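Local coordinates for protein putative histidinol-phosphate aminotransferase (Burkholderia pseudomallei, PDB 3P1T) that probably uses pyridoxal 5'-phosphate to transfer an amino group between L-histidinol phosphate and 2-oxoglutarate in histidine biosynthesis, at residues Asn128-Ala131 against Gln132-Arg135; Arg292-Glu296 against Arg297-Val301; Pro54-Met57 against Arg58-Glu62. All coordinates share one frame; numbering follows the deposited sequence. Where two conformers were deposited one is given.

Contact 1: Asn128-Ala131 against Gln132-Arg135; sequences NDLA and QVSR
Gln-132 and Val-133 each turn a backbone N-H back onto the last turn of a short helix. Two hydrogen bonds carry this. Gln-132 N donates to Asp-129 O over 2.9 Å, with an N-H...O angle of 151°. Val-133 N reaches Leu-130 O at 3.4 Å, a weak bond. It closes a type I beta turn from Leu-130 to Val-133. Both bonds span three residues, so the chain leaves the helix through tight turns.

The polar side chains come next. Gln-132 has two conformers. In the one given, it places CG beside its own backbone N (chi1 -70°) and then runs extended, back along the helix. Its chain lies alongside that of Asp-129, and the two point the same way. The amide only lies near two oxygens: Gln-132 NE2 is 3.5 Å from Asn-128 O and 3.7 Å from Asp-129 OD1. Asp-129 OD2 instead accepts a hydrogen bond from Gly-118 N.

The apolar part is small. Val-133 CG2 lies 4.4 Å from Leu-130 CD1.

The turn links helix 127-130 to strand 137-142 of the large mixed sheet. Asp-129, Leu-130 and Gln-132 touch the outer strand 113-117 through Phe-115 and Ile-117. Leu-130 also packs on Gln-159 and Leu-160 of helix 154-163.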
loop_
_atom_site.group_PDB
_atom_site.type_symbol
_atom_site.label_atom_id
_atom_site.label_comp_id
_atom_site.label_asym_id
_atom_site.label_seq_id
_atom_site.Cartn_x
_atom_site.Cartn_y
_atom_site.Cartn_z
ATOM N N ASN A 128 28.110 25.987 -2.933
ATOM C CA ASN A 128 27.466 27.252 -2.574
ATOM C C ASN A 128 26.076 27.013 -2.058
ATOM O O ASN A 128 25.683 27.663 -1.094
ATOM C CB ASN A 128 27.419 28.218 -3.763
ATOM C CG ASN A 128 28.776 28.531 -4.335
ATOM O OD1 ASN A 128 29.678 29.020 -3.644
ATOM N ND2 ASN A 128 28.957 28.219 -5.608
ATOM N N ASP A 129 25.333 26.092 -2.686
ATOM C CA ASP A 129 23.991 25.721 -2.255
ATOM C C ASP A 129 24.076 24.855 -0.983
ATOM O O ASP A 129 23.292 25.044 -0.058
ATOM C CB ASP A 129 23.236 24.986 -3.380
ATOM C CG ASP A 129 22.904 25.818 -4.607
ATOM O OD1 ASP A 129 22.692 27.050 -4.456
ATOM O OD2 ASP A 129 22.755 25.228 -5.702
ATOM N N LEU A 130 25.065 23.946 -0.920
ATOM C CA LEU A 130 25.297 23.043 0.205
ATOM C C LEU A 130 25.625 23.835 1.478
ATOM O O LEU A 130 25.263 23.417 2.572
ATOM C CB LEU A 130 26.429 22.093 -0.173
ATOM C CG LEU A 130 26.607 20.816 0.631
ATOM C CD1 LEU A 130 25.315 20.040 0.750
ATOM C CD2 LEU A 130 27.684 19.931 -0.001
ATOM N N ALA A 131 26.221 25.016 1.317
ATOM C CA ALA A 131 26.551 25.932 2.408
ATOM C C ALA A 131 25.302 26.640 2.963
ATOM O O ALA A 131 25.383 27.205 4.057
ATOM C CB ALA A 131 27.545 26.970 1.918
ATOM N N GLN A 132 24.168 26.626 2.211
ATOM C CA GLN A 132 22.926 27.291 2.613
ATOM C C GLN A 132 22.075 26.354 3.485
ATOM O O GLN A 132 21.044 26.786 4.012
ATOM C CB GLN A 132 22.124 27.789 1.389
ATOM C CG GLN A 132 22.781 28.978 0.662
ATOM C CD GLN A 132 22.023 29.462 -0.558
ATOM O OE1 GLN A 132 20.879 29.939 -0.476
ATOM N NE2 GLN A 132 22.691 29.451 -1.703
ATOM N N VAL A 133 22.508 25.087 3.664
ATOM C CA VAL A 133 21.797 24.109 4.507
ATOM C C VAL A 133 21.855 24.597 5.962
ATOM O O VAL A 133 22.943 24.966 6.415
ATOM C CB VAL A 133 22.399 22.687 4.341
ATOM C CG1 VAL A 133 21.904 21.730 5.425
ATOM C CG2 VAL A 133 22.120 22.129 2.949
ATOM N N SER A 134 20.687 24.633 6.678
ATOM C CA SER A 134 20.567 25.105 8.078
ATOM C C SER A 134 19.895 24.060 8.963
ATOM O O SER A 134 19.389 23.073 8.450
ATOM C CB SER A 134 19.784 26.414 8.149
ATOM O OG SER A 134 18.404 26.243 7.871
ATOM N N ARG A 135 19.870 24.280 10.288
ATOM C CA ARG A 135 19.295 23.337 11.256
ATOM C C ARG A 135 17.753 23.333 11.183
ATOM O O ARG A 135 17.114 22.493 11.817
ATOM C CB ARG A 135 19.783 23.655 12.673
ATOM C CG ARG A 135 21.295 23.377 12.896
ATOM C CD ARG A 135 21.619 21.908 13.194
ATOM N NE ARG A 135 23.061 21.651 13.316
ATOM C CZ ARG A 135 23.749 21.681 14.458
ATOM N NH1 ARG A 135 23.138 21.965 15.604
ATOM N NH2 ARG A 135 25.053 21.436 14.462
#

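Contact 2: Arg292-Glu296 against Arg297-Val301; sequences RFLRE and RGIQV
Arg-297 folds its side chain back over the ring of Phe-293, one helical turn earlier. Its CB lies 3.7 Å from Leu-294 O. CG sits beside the backbone N, and the bend at chi2 (148°) directs the rest of the chain toward the ring. Arg-297 CD passes over the ring face, 4.1 Å from the Phe-293 ring centroid, a CH-pi contact. Arg-297 NE lies over the far end of the ring, 3.4 Å from Phe-293 CZ. The guanidinium then stacks on the ring with the planes 12° apart. Arg-297 CZ is 3.7 Å from the Phe-293 ring centroid, a cation-pi contact. Arg-297 NH1 turns inward and gives a hydrogen bond of 3.0 Å to Phe-293 O. Arg-297 NH2 forms a salt bridge with Glu-332 OE2. Stack, bond and salt bridge together fix the rotation of the guanidinium. Glu-296 OE1 comes near the guanidinium edge, but its salt bridge to NH1 is long.

Behind this side chain the helix ends in a Schellman motif. Gly-298, with positive phi, is its C-prime residue. Ile-299 N binds Leu-294 O at 2.8 Å, and Gly-298 N binds Arg-295 O at 3.1 Å. The turn sets Leu-294 CB against Ile-299 CB. Leu-294 CD1 meets Val-301 CG2 at 3.8 Å, the two side chains crossing at about a right angle.

The motif joins helix 288-296 to strand 299-303 of the smaller mixed sheet. Helix 320-333 covers the apolar side through Leu-326, Ala-329 and Leu-330. Gly-298 and Gln-300 bond through their backbones to Val-19 of the adjoining parallel strand 19-20.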
loop_
_atom_site.group_PDB
_atom_site.type_symbol
_atom_site.label_atom_id
_atom_site.label_comp_id
_atom_site.label_asym_id
_atom_site.label_seq_id
_atom_site.Cartn_x
_atom_site.Cartn_y
_atom_site.Cartn_z
ATOM N N ARG A 292 14.633 8.429 -30.758
ATOM C CA ARG A 292 13.863 8.018 -31.935
ATOM C C ARG A 292 14.615 6.895 -32.687
ATOM O O ARG A 292 13.990 5.891 -33.043
ATOM C CB ARG A 292 13.611 9.242 -32.829
ATOM C CG ARG A 292 12.743 8.987 -34.050
ATOM C CD ARG A 292 12.282 10.268 -34.740
ATOM N NE ARG A 292 13.373 11.129 -35.225
ATOM C CZ ARG A 292 13.734 12.284 -34.661
ATOM N NH1 ARG A 292 13.093 12.737 -33.589
ATOM N NH2 ARG A 292 14.730 12.996 -35.171
ATOM N N PHE A 293 15.951 7.048 -32.875
ATOM C CA PHE A 293 16.851 6.070 -33.505
ATOM C C PHE A 293 16.822 4.718 -32.764
ATOM O O PHE A 293 16.688 3.669 -33.392
ATOM C CB PHE A 293 18.290 6.622 -33.522
ATOM C CG PHE A 293 19.356 5.676 -34.035
ATOM C CD1 PHE A 293 20.024 4.820 -33.166
ATOM C CD2 PHE A 293 19.719 5.672 -35.378
ATOM C CE1 PHE A 293 20.996 3.941 -33.642
ATOM C CE2 PHE A 293 20.729 4.827 -35.844
ATOM C CZ PHE A 293 21.349 3.953 -34.978
ATOM N N LEU A 294 16.991 4.758 -31.441
ATOM C CA LEU A 294 16.987 3.591 -30.576
ATOM C C LEU A 294 15.586 2.944 -30.519
ATOM O O LEU A 294 15.524 1.716 -30.479
ATOM C CB LEU A 294 17.471 3.953 -29.155
ATOM C CG LEU A 294 18.950 4.366 -28.996
ATOM C CD1 LEU A 294 19.246 4.789 -27.568
ATOM C CD2 LEU A 294 19.912 3.248 -29.427
ATOM N N ARG A 295 14.473 3.741 -30.517
ATOM C CA ARG A 295 13.108 3.186 -30.512
ATOM C C ARG A 295 12.834 2.433 -31.812
ATOM O O ARG A 295 12.131 1.419 -31.785
ATOM C CB ARG A 295 12.028 4.257 -30.299
ATOM C CG ARG A 295 11.923 4.784 -28.860
ATOM C CD ARG A 295 10.688 5.649 -28.648
ATOM N NE ARG A 295 10.627 6.777 -29.581
ATOM C CZ ARG A 295 11.014 8.013 -29.291
ATOM N NH1 ARG A 295 11.472 8.307 -28.077
ATOM N NH2 ARG A 295 10.930 8.972 -30.205
ATOM N N GLU A 296 13.411 2.903 -32.940
ATOM C CA GLU A 296 13.278 2.234 -34.238
ATOM C C GLU A 296 13.908 0.850 -34.193
ATOM O O GLU A 296 13.465 -0.052 -34.904
ATOM C CB GLU A 296 13.930 3.057 -35.360
ATOM C CG GLU A 296 13.080 4.181 -35.926
ATOM C CD GLU A 296 13.813 5.118 -36.873
ATOM O OE1 GLU A 296 14.634 4.636 -37.693
ATOM O OE2 GLU A 296 13.534 6.338 -36.813
ATOM N N ARG A 297 14.937 0.680 -33.343
ATOM C CA ARG A 297 15.672 -0.577 -33.206
ATOM C C ARG A 297 15.228 -1.342 -31.968
ATOM O O ARG A 297 15.939 -2.238 -31.511
ATOM C CB ARG A 297 17.174 -0.297 -33.158
ATOM C CG ARG A 297 17.698 0.051 -34.523
ATOM C CD ARG A 297 18.850 1.027 -34.481
ATOM N NE ARG A 297 19.279 1.384 -35.833
ATOM C CZ ARG A 297 18.692 2.311 -36.586
ATOM N NH1 ARG A 297 17.657 3.001 -36.118
ATOM N NH2 ARG A 297 19.149 2.570 -37.804
ATOM N N GLY A 298 14.051 -0.996 -31.453
ATOM C CA GLY A 298 13.440 -1.620 -30.279
ATOM C C GLY A 298 14.240 -1.541 -28.992
ATOM O O GLY A 298 14.171 -2.453 -28.156
ATOM N N ILE A 299 15.013 -0.451 -28.831
ATOM C CA ILE A 299 15.842 -0.216 -27.654
ATOM C C ILE A 299 15.232 0.972 -26.915
ATOM O O ILE A 299 15.040 2.039 -27.501
ATOM C CB ILE A 299 17.333 -0.034 -28.047
ATOM C CG1 ILE A 299 17.862 -1.356 -28.646
ATOM C CG2 ILE A 299 18.170 0.376 -26.824
ATOM C CD1 ILE A 299 19.136 -1.276 -29.330
ATOM N N GLN A 300 14.862 0.756 -25.645
ATOM C CA GLN A 300 14.199 1.775 -24.841
ATOM C C GLN A 300 15.144 2.248 -23.715
ATOM O O GLN A 300 15.474 1.472 -22.823
ATOM C CB GLN A 300 12.872 1.203 -24.284
ATOM C CG GLN A 300 11.834 2.238 -23.919
ATOM N N VAL A 301 15.626 3.497 -23.792
ATOM C CA VAL A 301 16.478 4.090 -22.745
ATOM C C VAL A 301 15.655 5.214 -22.053
ATOM O O VAL A 301 14.522 5.456 -22.467
ATOM C CB VAL A 301 17.878 4.589 -23.229
ATOM C CG1 VAL A 301 18.721 3.441 -23.780
ATOM C CG2 VAL A 301 17.782 5.746 -24.221
#

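Contact 3: Pro54-Met57 against Arg58-Glu62; sequences PRVM and RKLAE
Helix 52-64 is regular alpha helix through this region, and the contact is one turn of it against the next. Four consecutive backbone bonds tie the turns. Arg-58 N donates to Pro-54 O, Lys-59 N to Arg-55 O, Leu-60 N to Val-56 O and Ala-61 N to Met-57 O. They measure 2.9 to 3.1 Å.

On one side the basic chains meet. Arg-58 extends as far as CD and bends at chi3 (55°). This brings Arg-58 NH2 to 3.5 Å from Arg-55 CG, the aliphatic part of its neighbour. The two guanidinium planes are 57° apart, and Arg-55 O lies over one face of the Arg-58 group. The other terminal nitrogen, Arg-58 NH1, forms a salt bridge with Glu-62 OE2 (3.4 Å), its hydrogen bond weak. The bent chain of Lys-59 folds back over Arg-55 O.

The helix is amphipathic. Arg-58 and Glu-62 lie on its exposed side. Arg-55 and Lys-59 stand at the border of the apolar face and reach Glu-238 of helix 231-241. Glu-238 OE2 forms salt bridges with both Arg-55 NE and Lys-59 NZ. One carboxylate oxygen thus faces two cations, which probably eases their like-charge proximity.

Apolar chains line another side. Met-57 is a selenomethionine, bent at chi2 and chi3, and its SE lies 4.1 Å from Leu-60 CD1. The two chains cross at a slant. Val-56 CG1 approaches Leu-60 CD1 at 4.4 Å. Leu-71 of strand 71-74 receives Met-57, Leu-60 and Ala-61. Val-56 packs on Leu-237, and Leu-60 on Leu-241, both of helix 231-241.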
loop_
_atom_site.group_PDB
_atom_site.type_symbol
_atom_site.label_atom_id
_atom_site.label_comp_id
_atom_site.label_asym_id
_atom_site.label_seq_id
_atom_site.Cartn_x
_atom_site.Cartn_y
_atom_site.Cartn_z
ATOM N N PRO A 54 4.190 -10.049 11.734
ATOM C CA PRO A 54 5.293 -9.995 12.726
ATOM C C PRO A 54 6.494 -10.869 12.362
ATOM O O PRO A 54 7.621 -10.489 12.681
ATOM C CB PRO A 54 4.655 -10.516 14.016
ATOM C CG PRO A 54 3.455 -11.248 13.591
ATOM C CD PRO A 54 2.958 -10.578 12.356
ATOM N N ARG A 55 6.257 -12.017 11.689
ATOM C CA ARG A 55 7.309 -12.935 11.256
ATOM C C ARG A 55 8.241 -12.257 10.234
ATOM O O ARG A 55 9.457 -12.385 10.355
ATOM C CB ARG A 55 6.690 -14.204 10.659
ATOM C CG ARG A 55 7.715 -15.301 10.386
ATOM C CD ARG A 55 7.111 -16.540 9.733
ATOM N NE ARG A 55 6.747 -16.345 8.321
ATOM C CZ ARG A 55 5.507 -16.383 7.837
ATOM N NH1 ARG A 55 4.478 -16.632 8.639
ATOM N NH2 ARG A 55 5.289 -16.207 6.544
ATOM N N VAL A 56 7.678 -11.532 9.252
ATOM C CA VAL A 56 8.464 -10.849 8.218
ATOM C C VAL A 56 9.204 -9.656 8.859
ATOM O O VAL A 56 10.359 -9.407 8.493
ATOM C CB VAL A 56 7.598 -10.421 6.992
ATOM C CG1 VAL A 56 8.403 -9.613 5.990
ATOM C CG2 VAL A 56 6.995 -11.640 6.301
HETATM N N MSE A 57 8.571 -8.952 9.838
HETATM C CA MSE A 57 9.221 -7.813 10.534
HETATM C C MSE A 57 10.499 -8.272 11.213
HETATM O O MSE A 57 11.520 -7.596 11.100
HETATM C CB MSE A 57 8.295 -7.142 11.565
HETATM C CG MSE A 57 7.176 -6.321 10.929
HETATM SE SE MSE A 57 7.871 -4.935 9.782
HETATM C CE MSE A 57 8.561 -3.695 11.048
ATOM N N ARG A 58 10.439 -9.449 11.860
ATOM C CA ARG A 58 11.539 -10.082 12.555
ATOM C C ARG A 58 12.599 -10.491 11.551
ATOM O O ARG A 58 13.781 -10.272 11.811
ATOM C CB ARG A 58 11.010 -11.280 13.343
ATOM C CG ARG A 58 12.065 -12.087 14.096
ATOM C CD ARG A 58 11.489 -13.330 14.776
ATOM N NE ARG A 58 10.767 -14.226 13.861
ATOM C CZ ARG A 58 11.334 -15.144 13.078
ATOM N NH1 ARG A 58 12.655 -15.280 13.049
ATOM N NH2 ARG A 58 10.587 -15.915 12.301
ATOM N N LYS A 59 12.175 -11.058 10.391
ATOM C CA LYS A 59 13.079 -11.486 9.312
ATOM C C LYS A 59 13.867 -10.279 8.768
ATOM O O LYS A 59 15.066 -10.402 8.560
ATOM C CB LYS A 59 12.305 -12.190 8.175
ATOM C CG LYS A 59 12.476 -13.715 8.091
ATOM C CD LYS A 59 11.678 -14.498 9.141
ATOM C CE LYS A 59 11.884 -15.994 9.049
ATOM N NZ LYS A 59 11.368 -16.572 7.774
ATOM N N LEU A 60 13.201 -9.121 8.571
ATOM C CA LEU A 60 13.813 -7.870 8.132
ATOM C C LEU A 60 14.875 -7.412 9.123
ATOM O O LEU A 60 15.983 -7.039 8.717
ATOM C CB LEU A 60 12.749 -6.772 7.963
ATOM C CG LEU A 60 11.877 -6.846 6.725
ATOM C CD1 LEU A 60 10.639 -5.963 6.883
ATOM C CD2 LEU A 60 12.666 -6.492 5.452
ATOM N N ALA A 61 14.545 -7.472 10.428
ATOM C CA ALA A 61 15.418 -7.087 11.531
ATOM C C ALA A 61 16.694 -7.912 11.521
ATOM O O ALA A 61 17.781 -7.353 11.701
ATOM C CB ALA A 61 14.687 -7.258 12.852
ATOM N N GLU A 62 16.557 -9.232 11.259
ATOM C CA GLU A 62 17.652 -10.193 11.168
ATOM C C GLU A 62 18.523 -9.877 9.972
ATOM O O GLU A 62 19.748 -9.803 10.105
ATOM C CB GLU A 62 17.105 -11.625 11.064
ATOM C CG GLU A 62 17.108 -12.403 12.372
ATOM C CD GLU A 62 15.939 -13.364 12.570
ATOM O OE1 GLU A 62 15.706 -14.230 11.693
ATOM O OE2 GLU A 62 15.278 -13.273 13.632
#

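How the contacts relate
The three contacts are separate local features of one chain. None touches another. The centres of contacts 1 and 2 are about 41 Å apart, those of contacts 1 and 3 about 38 Å, and those of contacts 2 and 3 about 43 Å. Contacts 2 and 3 lie on opposite sides of the chain's centre. Contacts 1 and 3 border opposite outer strands of the seven-stranded sheet, 113-117 and 71-74. That sheet is probably the core of the large, cofactor-binding domain, as in other class I and II aminotransferases. Contact 2 belongs to the smaller sheet, probably that of the small domain. Two contacts mark helix ends, while contact 3 lies within a helix. The other subunit touches none of them.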